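Local atomic coordinates of TqaL (PDB entry 7EEH), a protein that belongs to the 2OG-Fe dioxygenase family of the cupin clan and holds an iron ion in a fold built on antiparallel beta sheets. Residues L46-T51 with L133-G138; A221-I226 with L255-P260. The protein carries 1 engineered substitution. All coordinates share one frame; numbering follows the deposited sequence.

Interaction 1 of 2, residues L46-T51 with L133-G138; sequences LGLGAT and LLVFKG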
# COMPACT_ATOMS: atom_id res chain seq x y z
N LEU B 46 11.70 -2.96 -9.73
CA LEU B 46 12.51 -2.66 -8.55
C LEU B 46 12.17 -3.61 -7.41
O LEU B 46 13.06 -4.19 -6.77
CB LEU B 46 12.29 -1.21 -8.11
CG LEU B 46 12.89 -0.14 -9.03
CD1 LEU B 46 12.44 1.25 -8.61
CD2 LEU B 46 14.39 -0.23 -9.01
N GLY B 47 10.87 -3.79 -7.14
CA GLY B 47 10.46 -4.67 -6.07
C GLY B 47 10.94 -6.09 -6.27
O GLY B 47 11.21 -6.80 -5.30
N LEU B 48 11.08 -6.52 -7.53
CA LEU B 48 11.54 -7.85 -7.85
C LEU B 48 13.05 -7.99 -7.76
O LEU B 48 13.55 -9.12 -7.75
CB LEU B 48 11.13 -8.26 -9.28
CG LEU B 48 9.65 -8.38 -9.46
CD1 LEU B 48 9.27 -8.92 -10.88
CD2 LEU B 48 9.28 -9.27 -8.28
N GLY B 49 13.78 -6.88 -7.72
CA GLY B 49 15.23 -6.98 -7.66
C GLY B 49 16.01 -6.20 -8.70
O GLY B 49 17.24 -6.25 -8.68
N ALA B 50 15.34 -5.49 -9.60
CA ALA B 50 16.05 -4.69 -10.59
C ALA B 50 16.80 -3.55 -9.91
O ALA B 50 16.26 -2.89 -9.03
CB ALA B 50 15.08 -4.10 -11.62
N THR B 51 18.04 -3.30 -10.34
CA THR B 51 18.76 -2.14 -9.84
C THR B 51 18.55 -0.96 -10.77
O THR B 51 18.30 -1.12 -11.97
CB THR B 51 20.26 -2.42 -9.67
OG1 THR B 51 20.88 -2.56 -10.96
CG2 THR B 51 20.47 -3.69 -8.87
N LEU B 133 12.05 -8.75 -15.66
CA LEU B 133 11.03 -8.89 -16.69
C LEU B 133 10.65 -10.34 -16.91
O LEU B 133 9.47 -10.66 -17.07
CB LEU B 133 11.49 -8.26 -18.01
CG LEU B 133 11.25 -6.75 -18.15
CD1 LEU B 133 11.97 -6.20 -19.38
CD2 LEU B 133 9.74 -6.42 -18.19
N LEU B 134 11.63 -11.25 -16.92
CA LEU B 134 11.32 -12.67 -17.06
C LEU B 134 10.51 -13.17 -15.87
O LEU B 134 9.54 -13.91 -16.05
CB LEU B 134 12.61 -13.48 -17.18
CG LEU B 134 13.33 -13.52 -18.54
CD1 LEU B 134 14.67 -14.20 -18.37
CD2 LEU B 134 12.50 -14.24 -19.59
N VAL B 135 10.92 -12.81 -14.65
CA VAL B 135 10.19 -13.24 -13.47
C VAL B 135 8.76 -12.72 -13.53
O VAL B 135 7.80 -13.45 -13.29
CB VAL B 135 10.92 -12.78 -12.19
CG1 VAL B 135 10.15 -13.16 -10.97
CG2 VAL B 135 12.31 -13.44 -12.13
N PHE B 136 8.60 -11.43 -13.87
CA PHE B 136 7.28 -10.83 -14.02
C PHE B 136 6.38 -11.67 -14.91
O PHE B 136 5.25 -12.00 -14.54
CB PHE B 136 7.44 -9.41 -14.59
CG PHE B 136 6.13 -8.73 -15.00
CD1 PHE B 136 5.39 -8.00 -14.07
CD2 PHE B 136 5.71 -8.74 -16.32
CE1 PHE B 136 4.24 -7.31 -14.46
CE2 PHE B 136 4.57 -8.07 -16.71
CZ PHE B 136 3.82 -7.35 -15.78
N LYS B 137 6.87 -12.01 -16.10
CA LYS B 137 6.04 -12.76 -17.05
C LYS B 137 5.69 -14.14 -16.51
O LYS B 137 4.54 -14.58 -16.61
CB LYS B 137 6.76 -12.88 -18.40
CG LYS B 137 5.92 -13.64 -19.43
CD LYS B 137 6.51 -13.64 -20.85
CE LYS B 137 5.45 -14.18 -21.83
NZ LYS B 137 5.93 -14.35 -23.23
N GLY B 138 6.68 -14.86 -15.95
CA GLY B 138 6.40 -16.19 -15.43
C GLY B 138 5.36 -16.19 -14.33
O GLY B 138 4.49 -17.06 -14.28

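Interaction 2 of 2, residues A221-I226 with L255-P260; sequences AKYTEI and LSPVLP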
# COMPACT_ATOMS: atom_id res chain seq x y z
N ALA B 221 -4.74 -10.04 -43.31
CA ALA B 221 -5.24 -8.71 -43.66
C ALA B 221 -4.22 -7.64 -43.31
O ALA B 221 -3.53 -7.72 -42.29
CB ALA B 221 -6.55 -8.43 -42.92
N LYS B 222 -4.12 -6.64 -44.18
CA LYS B 222 -3.26 -5.49 -43.92
C LYS B 222 -3.90 -4.61 -42.85
O LYS B 222 -5.12 -4.51 -42.74
CB LYS B 222 -3.05 -4.68 -45.20
CG LYS B 222 -1.68 -4.86 -45.85
CD LYS B 222 -1.53 -6.24 -46.49
CE LYS B 222 -2.39 -6.41 -47.75
NZ LYS B 222 -1.81 -7.40 -48.71
N TYR B 223 -3.05 -3.96 -42.05
CA TYR B 223 -3.56 -3.24 -40.89
C TYR B 223 -4.50 -2.10 -41.28
O TYR B 223 -5.36 -1.72 -40.48
CB TYR B 223 -2.41 -2.70 -40.03
CG TYR B 223 -2.05 -1.26 -40.29
CD1 TYR B 223 -1.13 -0.92 -41.27
CD2 TYR B 223 -2.63 -0.23 -39.55
CE1 TYR B 223 -0.80 0.40 -41.51
CE2 TYR B 223 -2.31 1.08 -39.79
CZ TYR B 223 -1.40 1.39 -40.77
OH TYR B 223 -1.07 2.71 -41.01
N THR B 224 -4.36 -1.56 -42.49
CA THR B 224 -5.33 -0.57 -42.95
C THR B 224 -6.70 -1.18 -43.22
O THR B 224 -7.71 -0.47 -43.14
CB THR B 224 -4.82 0.12 -44.22
OG1 THR B 224 -4.15 -0.83 -45.05
CG2 THR B 224 -3.84 1.23 -43.86
N GLU B 225 -6.77 -2.48 -43.50
CA GLU B 225 -7.99 -3.13 -43.94
C GLU B 225 -8.73 -3.86 -42.82
O GLU B 225 -9.68 -4.59 -43.10
CB GLU B 225 -7.69 -4.12 -45.07
CG GLU B 225 -6.84 -3.58 -46.21
CD GLU B 225 -6.39 -4.70 -47.14
OE1 GLU B 225 -5.56 -5.54 -46.72
OE2 GLU B 225 -6.88 -4.76 -48.29
N ILE B 226 -8.32 -3.69 -41.58
CA ILE B 226 -8.95 -4.45 -40.51
C ILE B 226 -10.30 -3.83 -40.17
O ILE B 226 -10.49 -2.61 -40.23
CB ILE B 226 -8.04 -4.54 -39.27
CG1 ILE B 226 -7.86 -3.17 -38.62
CG2 ILE B 226 -6.69 -5.11 -39.66
CD1 ILE B 226 -8.66 -3.00 -37.35
N LEU B 255 0.73 -5.03 -36.31
CA LEU B 255 1.54 -3.88 -35.92
C LEU B 255 1.67 -2.93 -37.10
O LEU B 255 1.89 -3.37 -38.23
CB LEU B 255 2.93 -4.34 -35.42
CG LEU B 255 3.98 -3.31 -34.97
CD1 LEU B 255 3.53 -2.46 -33.77
CD2 LEU B 255 5.33 -3.98 -34.67
N SER B 256 1.50 -1.65 -36.84
CA SER B 256 1.64 -0.68 -37.92
C SER B 256 3.08 -0.22 -38.02
O SER B 256 3.84 -0.31 -37.05
CB SER B 256 0.71 0.51 -37.67
OG SER B 256 1.26 1.39 -36.71
N PRO B 257 3.51 0.26 -39.19
CA PRO B 257 4.92 0.64 -39.36
C PRO B 257 5.33 1.79 -38.46
O PRO B 257 4.52 2.66 -38.12
CB PRO B 257 5.01 1.06 -40.84
CG PRO B 257 3.82 0.44 -41.48
CD PRO B 257 2.75 0.41 -40.45
N VAL B 258 6.61 1.80 -38.08
CA VAL B 258 7.17 2.98 -37.45
C VAL B 258 7.14 4.14 -38.44
O VAL B 258 7.53 3.99 -39.60
CB VAL B 258 8.61 2.71 -36.97
CG1 VAL B 258 9.20 3.96 -36.34
CG2 VAL B 258 8.62 1.57 -35.99
N LEU B 259 6.68 5.30 -37.98
CA LEU B 259 6.68 6.51 -38.79
C LEU B 259 7.73 7.47 -38.26
O LEU B 259 7.77 7.74 -37.05
CB LEU B 259 5.31 7.19 -38.78
CG LEU B 259 4.19 6.44 -39.49
CD1 LEU B 259 2.86 7.15 -39.26
CD2 LEU B 259 4.47 6.29 -40.97
N PRO B 260 8.59 8.02 -39.12
CA PRO B 260 9.61 8.95 -38.63
C PRO B 260 9.03 10.33 -38.41
O PRO B 260 8.22 10.82 -39.21
CB PRO B 260 10.66 8.95 -39.76
CG PRO B 260 9.91 8.54 -40.99
CD PRO B 260 8.59 7.92 -40.59

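Interaction 1 of 2, residues L46-T51 with L133-G138
Leu48 is the one residue of 46-51 that reaches across to 133-138, where it meets Val135 and Phe136. Coming along the chain, Leu46 and Gly47 lie in the last turn of helix 38-48, and the carbonyl of Leu46 serves the turn that closes it: Gly49 N donates to Leu46 O at 2.9 Å. Leu48 follows; its CG points opposite the carbonyl carbon and beside the backbone N (chi1 -65°), which sends the isobutyl group out toward the second helix. A single methyl does the touching. Its CD1 comes to 4.0 Å from Phe136 N, 4.2 Å from Phe136 CB and 4.3 Å from Val135 CG1, so it rests against the backbone and CB of Phe136 and one methyl of Val135, with no hydrogen bond across. The Phe136 ring is not what Leu48 touches: with CG anti to the backbone N (chi1 171°), the benzyl group turns away and packs on Met41, Ile21 and Leu24. Leu48 itself also lies against Tyr14 and Ile21, so helix 12-31 backs both partners. Gly49 then leaves the helix with a positive phi of 128° in a Schellman motif, a backbone shape glycine adopts readily. Ala50 folds back on Leu45. Thr51 caps the next helix, its OG1 bonded to Asp54 N, and its own N is bonded to Thr128 OG1 at the start of the second helix. Leu133, Phe136 and Lys137 also pack on Met192 of strand 190-199. This is helix-to-helix packing on the back of a double-stranded beta-helix sheet, as in the cupin-type oxygenases, joined here to a Schellman helix end.

Interaction 2 of 2, residues A221-I226 with L255-P260
The phenol ring of Tyr223 lies flat beneath Ser256, whose CB sits over the centre of one face. That carbon stands 3.8 Å from the ring centroid and only 13° off the normal, a CH-pi contact, and its nearest ring atom is Tyr223 CE2 at 3.7 Å. Pro257 approaches differently: its CD comes obliquely to Tyr223 CE1, also at 3.7 Å, and the two side chains run in from opposite directions. Serine and proline together therefore meet the ring, one over its middle, the other obliquely, nearest CE1 and then CD1. On the opposite face lies the methyl of the next residue, Thr224 CG2, 3.9 Å above the plane and offset toward the rim, so the ring is sandwiched between its own neighbour and the other segment. To get there Tyr223 takes a chi1 of 97°, well off the staggered values, which suggests some torsional cost. Phe211 of strand 209-213 also packs on the Tyr223 side chain. Ser256 OG sits between its backbone N and carbonyl carbon, where it bonds to Asn206 O and Val209 N, and those two bonds fix the turn of the CH2 group that is offered to the ring. The backbone turn that carries Tyr223 is closed by two bonds between Lys222 and Glu225: Glu225 N donates to Lys222 O at 2.7 Å, and Glu225 OE1 takes the Lys222 N-H through its anti lone pair at 3.1 Å. Thr224 packs on Gln229 and Ile226 on Pro228, both of the second subunit. A loop thus lies against the exit of strand 252-255, which carries His253; with His184 and Asp186 it completes the HxD...H site of the double-stranded beta-helix fold, whose iron(III) ion lies about 12 Å from the Tyr223 side chain.

From the N terminus the chain runs through helix 12-31 and helix 38-48 before interaction 1 brings the end of the latter onto helix 128-141, closing a loop of 81 residues that includes helix 52-58 and strands 74-84 and 89-92. The chain then enters strand 158-170 and the iron-ligand region. Interaction 2 closes a shorter loop of 28 residues, holding strands 231-236 and 243-247 and most of 252-255. The two loops follow one another in series and neither nest nor cross. Their centres are 32 Å apart, on opposite sides of the chain's centre: 46-51 with 133-138 ties helices on the large sheet, 221-226 with 255-260 joins loops beside the smaller one.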